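Local coordinates for galactose-binding-like protein (Bacteroides thetaiotaomicron, PDB 7M1B) that is a SusE-like protein that probably binds carbohydrate and belongs to a family with a possible capacity for glycan degradation, at residues A[130-141]-A[155-166]. Numbering follows the deposited sequence.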
loop_
_atom_site.group_PDB
_atom_site.type_symbol
_atom_site.label_atom_id
_atom_site.label_comp_id
_atom_site.label_asym_id
_atom_site.label_seq_id
_atom_site.Cartn_x
_atom_site.Cartn_y
_atom_site.Cartn_z
ATOM N N THR A 130 17.445 10.534 -6.090
ATOM C CA THR A 130 18.421 11.633 -6.049
ATOM C C THR A 130 17.689 12.948 -6.207
ATOM O O THR A 130 16.462 12.929 -6.316
ATOM C CB THR A 130 19.602 11.394 -6.998
ATOM O OG1 THR A 130 20.655 12.280 -6.617
ATOM C CG2 THR A 130 19.223 11.554 -8.453
ATOM N N THR A 131 18.463 14.049 -6.225
ATOM C CA THR A 131 17.896 15.395 -6.306
ATOM C C THR A 131 18.284 16.093 -7.605
ATOM O O THR A 131 19.343 15.861 -8.216
ATOM C CB THR A 131 18.250 16.220 -5.061
ATOM O OG1 THR A 131 17.579 17.483 -5.133
ATOM C CG2 THR A 131 19.744 16.437 -4.964
ATOM N N ASN A 132 17.389 16.983 -8.020
ATOM C CA ASN A 132 17.467 17.596 -9.337
ATOM C C ASN A 132 16.654 18.881 -9.265
ATOM O O ASN A 132 15.667 19.029 -9.988
ATOM C CB ASN A 132 16.932 16.599 -10.373
ATOM C CG ASN A 132 16.912 17.083 -11.809
ATOM O OD1 ASN A 132 17.756 17.897 -12.200
ATOM N ND2 ASN A 132 15.977 16.542 -12.602
ATOM N N GLY A 133 17.070 19.796 -8.373
ATOM C CA GLY A 133 16.325 21.023 -8.084
ATOM C C GLY A 133 16.123 21.920 -9.312
ATOM O O GLY A 133 15.227 22.817 -9.321
ATOM N N GLY A 134 16.968 21.747 -10.338
ATOM C CA GLY A 134 16.816 22.448 -11.604
ATOM C C GLY A 134 15.808 21.837 -12.588
ATOM O O GLY A 134 15.516 22.530 -13.581
ATOM N N ARG A 135 15.294 20.616 -12.339
ATOM C CA ARG A 135 14.403 19.943 -13.288
ATOM C C ARG A 135 15.112 19.800 -14.643
ATOM O O ARG A 135 14.657 20.329 -15.790
ATOM C CB ARG A 135 13.043 20.656 -13.353
ATOM C CG ARG A 135 12.360 20.913 -12.010
ATOM C CD ARG A 135 11.375 19.695 -11.813
ATOM N NE ARG A 135 10.947 19.221 -13.114
ATOM C CZ ARG A 135 9.761 18.661 -13.399
ATOM N NH1 ARG A 135 8.806 18.541 -12.475
ATOM N NH2 ARG A 135 9.558 18.184 -14.615
ATOM N N ASN A 136 16.360 19.304 -14.517
ATOM C CA ASN A 136 17.120 19.068 -15.728
ATOM C C ASN A 136 16.809 17.649 -16.160
ATOM O O ASN A 136 16.307 16.818 -15.394
ATOM C CB ASN A 136 18.621 19.261 -15.528
ATOM C CG ASN A 136 18.929 20.724 -15.275
ATOM O OD1 ASN A 136 19.101 21.125 -14.121
ATOM N ND2 ASN A 136 18.867 21.513 -16.341
ATOM N N TYR A 137 17.164 17.379 -17.399
ATOM C CA TYR A 137 16.863 16.114 -18.040
ATOM C C TYR A 137 18.058 15.185 -17.903
ATOM O O TYR A 137 19.131 15.433 -18.393
ATOM C CB TYR A 137 16.393 16.306 -19.479
ATOM C CG TYR A 137 15.933 15.089 -20.249
ATOM C CD1 TYR A 137 14.609 14.673 -20.184
ATOM C CD2 TYR A 137 16.802 14.359 -21.047
ATOM C CE1 TYR A 137 14.158 13.558 -20.879
ATOM C CE2 TYR A 137 16.362 13.260 -21.771
ATOM C CZ TYR A 137 15.032 12.876 -21.718
ATOM O OH TYR A 137 14.621 11.745 -22.394
ATOM N N LEU A 138 17.884 14.121 -17.105
ATOM C CA LEU A 138 18.960 13.221 -16.709
ATOM C C LEU A 138 18.586 11.836 -17.252
ATOM O O LEU A 138 17.393 11.665 -17.554
ATOM C CB LEU A 138 19.082 13.254 -15.168
ATOM C CG LEU A 138 19.486 14.616 -14.562
ATOM C CD1 LEU A 138 19.395 14.527 -13.030
ATOM C CD2 LEU A 138 20.915 15.027 -14.982
ATOM N N ILE A 139 19.609 11.013 -17.539
ATOM C CA ILE A 139 19.479 9.619 -18.032
ATOM C C ILE A 139 20.269 8.724 -17.083
ATOM O O ILE A 139 21.482 8.900 -16.902
ATOM C CB ILE A 139 20.038 9.564 -19.481
ATOM C CG1 ILE A 139 19.667 10.821 -20.279
ATOM C CG2 ILE A 139 19.570 8.284 -20.223
ATOM C CD1 ILE A 139 18.202 10.911 -20.652
ATOM N N PHE A 140 19.547 7.798 -16.458
ATOM C CA PHE A 140 20.223 6.927 -15.521
ATOM C C PHE A 140 20.404 5.563 -16.168
ATOM O O PHE A 140 19.421 4.984 -16.618
ATOM C CB PHE A 140 19.367 6.811 -14.262
ATOM C CG PHE A 140 19.277 8.063 -13.421
ATOM C CD1 PHE A 140 18.476 9.142 -13.809
ATOM C CD2 PHE A 140 19.992 8.179 -12.231
ATOM C CE1 PHE A 140 18.363 10.269 -13.005
ATOM C CE2 PHE A 140 19.867 9.299 -11.416
ATOM C CZ PHE A 140 19.050 10.337 -11.795
ATOM N N ASP A 141 21.655 5.082 -16.237
ATOM C CA ASP A 141 21.910 3.759 -16.801
ATOM C C ASP A 141 22.261 2.841 -15.636
ATOM O O ASP A 141 23.251 3.098 -14.942
ATOM C CB ASP A 141 23.100 3.771 -17.774
ATOM C CG ASP A 141 22.774 4.464 -19.084
ATOM O OD1 ASP A 141 21.679 4.165 -19.642
ATOM O OD2 ASP A 141 23.598 5.318 -19.522
ATOM N N HIS A 155 18.414 -1.332 -17.097
ATOM C CA HIS A 155 17.402 -0.289 -17.126
ATOM C C HIS A 155 18.078 1.055 -17.378
ATOM O O HIS A 155 19.175 1.296 -16.864
ATOM C CB HIS A 155 16.682 -0.189 -15.779
ATOM C CG HIS A 155 15.669 0.906 -15.726
ATOM N ND1 HIS A 155 14.416 0.728 -16.295
ATOM C CD2 HIS A 155 15.741 2.209 -15.209
ATOM C CE1 HIS A 155 13.727 1.859 -16.116
ATOM N NE2 HIS A 155 14.500 2.757 -15.421
ATOM N N THR A 156 17.332 1.886 -18.107
ATOM C CA THR A 156 17.630 3.297 -18.312
ATOM C C THR A 156 16.391 4.121 -17.968
ATOM O O THR A 156 15.306 3.905 -18.535
ATOM C CB THR A 156 18.161 3.582 -19.721
ATOM O OG1 THR A 156 19.251 2.679 -19.933
ATOM C CG2 THR A 156 18.637 5.014 -19.815
ATOM N N GLU A 157 16.550 5.028 -16.994
ATOM C CA GLU A 157 15.502 5.974 -16.613
ATOM C C GLU A 157 15.722 7.328 -17.264
ATOM O O GLU A 157 16.860 7.928 -17.262
ATOM C CB GLU A 157 15.469 6.116 -15.075
ATOM C CG GLU A 157 14.273 6.877 -14.532
ATOM C CD GLU A 157 12.949 6.138 -14.606
ATOM O OE1 GLU A 157 12.997 4.987 -15.082
ATOM O OE2 GLU A 157 11.882 6.731 -14.188
ATOM N N TYR A 158 14.614 7.914 -17.762
ATOM C CA TYR A 158 14.660 9.218 -18.413
ATOM C C TYR A 158 13.694 10.174 -17.717
ATOM O O TYR A 158 12.477 10.010 -17.830
ATOM C CB TYR A 158 14.239 9.120 -19.889
ATOM C CG TYR A 158 15.079 8.209 -20.745
ATOM C CD1 TYR A 158 14.753 6.872 -20.913
ATOM C CD2 TYR A 158 16.158 8.712 -21.455
ATOM C CE1 TYR A 158 15.513 6.039 -21.724
ATOM C CE2 TYR A 158 16.924 7.899 -22.274
ATOM C CZ TYR A 158 16.603 6.558 -22.408
ATOM O OH TYR A 158 17.369 5.768 -23.223
ATOM N N THR A 159 14.243 11.172 -16.985
ATOM C CA THR A 159 13.415 11.866 -16.022
ATOM C C THR A 159 13.874 13.322 -15.935
ATOM O O THR A 159 15.054 13.633 -16.115
ATOM C CB THR A 159 13.478 11.138 -14.654
ATOM O OG1 THR A 159 12.635 11.819 -13.709
ATOM C CG2 THR A 159 14.880 11.100 -14.094
ATOM N N SER A 160 12.920 14.252 -15.661
ATOM C CA SER A 160 13.427 15.542 -15.194
ATOM C C SER A 160 12.772 15.987 -13.879
ATOM O O SER A 160 12.837 17.173 -13.540
ATOM C CB SER A 160 13.259 16.588 -16.321
ATOM O OG SER A 160 11.855 16.750 -16.566
ATOM N N VAL A 161 12.165 15.065 -13.097
ATOM C CA VAL A 161 11.493 15.544 -11.891
ATOM C C VAL A 161 12.529 16.052 -10.877
ATOM O O VAL A 161 13.733 15.728 -10.997
ATOM C CB VAL A 161 10.511 14.506 -11.311
ATOM C CG1 VAL A 161 9.404 14.198 -12.314
ATOM C CG2 VAL A 161 11.231 13.242 -10.846
ATOM N N LYS A 162 12.070 16.889 -9.920
ATOM C CA LYS A 162 12.922 17.427 -8.865
ATOM C C LYS A 162 13.369 16.337 -7.909
ATOM O O LYS A 162 14.551 16.285 -7.542
ATOM C CB LYS A 162 12.244 18.547 -8.070
ATOM C CG LYS A 162 13.056 19.044 -6.875
ATOM C CD LYS A 162 12.666 20.418 -6.386
ATOM C CE LYS A 162 13.517 20.861 -5.190
ATOM N NZ LYS A 162 12.840 21.986 -4.474
ATOM N N ASN A 163 12.414 15.499 -7.466
ATOM C CA ASN A 163 12.674 14.443 -6.500
ATOM C C ASN A 163 12.623 13.136 -7.277
ATOM O O ASN A 163 11.529 12.612 -7.518
ATOM C CB ASN A 163 11.672 14.515 -5.345
ATOM C CG ASN A 163 11.898 15.702 -4.423
ATOM O OD1 ASN A 163 11.003 16.530 -4.254
ATOM N ND2 ASN A 163 13.088 15.814 -3.828
ATOM N N ILE A 164 13.796 12.691 -7.736
ATOM C CA ILE A 164 13.911 11.577 -8.675
ATOM C C ILE A 164 13.779 10.329 -7.838
ATOM O O ILE A 164 14.414 10.308 -6.822
ATOM C CB ILE A 164 15.257 11.621 -9.411
ATOM C CG1 ILE A 164 15.243 12.828 -10.393
ATOM C CG2 ILE A 164 15.588 10.331 -10.140
ATOM C CD1 ILE A 164 16.587 13.111 -11.053
ATOM N N GLY A 165 12.984 9.379 -8.289
ATOM C CA GLY A 165 12.825 8.100 -7.573
ATOM C C GLY A 165 12.285 7.053 -8.551
ATOM O O GLY A 165 11.273 7.294 -9.211
ATOM N N PHE A 166 12.984 5.932 -8.717
ATOM C CA PHE A 166 12.516 4.910 -9.656
ATOM C C PHE A 166 13.040 3.561 -9.203
ATOM O O PHE A 166 13.988 3.546 -8.420
ATOM C CB PHE A 166 12.929 5.187 -11.109
ATOM C CG PHE A 166 14.427 5.292 -11.352
ATOM C CD1 PHE A 166 15.134 6.445 -11.008
ATOM C CD2 PHE A 166 15.128 4.223 -11.904
ATOM C CE1 PHE A 166 16.511 6.511 -11.226
ATOM C CE2 PHE A 166 16.503 4.277 -12.083
ATOM C CZ PHE A 166 17.191 5.437 -11.772
#
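F140 and F166 meet edge to face, the CE1–CZ edge of F166 turned to the F140 ring with the planes at 62° and the centroids 5.2 Å apart. E157 CB lies over the centre of the F166 ring, while I164 CD1 reaches the edge of F140 at CZ, 3.8 Å away. That methyl also touches L138 CD1 (3.7 Å) and N132 CB, so one isoleucine tip joins both pairs of strands: 138-141 with 155-159, and 130-131 with 163-166, each antiparallel. T130 lies alongside I164, and V182 of strand 176-183 touches L138 and F140.

Where the chain passes between the two sheets, N132 acts as a clamp. A chi1 of 179° swings CG away from the backbone N, and the amide bridges its own loop and the 160-162 loop: ND2 gives a bond to V161 O (2.9 Å) from above that carbonyl's plane and another to N136 O (2.8 Å) on a lone pair, while OD1 accepts from N136 N. Replacing this amide by an alanine methyl is likely to leave V161 O and the N136 backbone without these partners and let the 132-135 turn shift against residues 160-162. R135 folds back, laying one guanidinium face over V161 CA, with a weak bond from NH2 to S160 OG.

On the other face of the hairpin, T156 OG1 donates to D141 OD1 (2.9 Å), and D141 OD2 forms a salt bridge with R183. The contact thus closes one end of a small beta sandwich in the DUF5126 region: an apolar interior lies between its sheets, and a buried amide ties together the loops that cross from one sheet to the other.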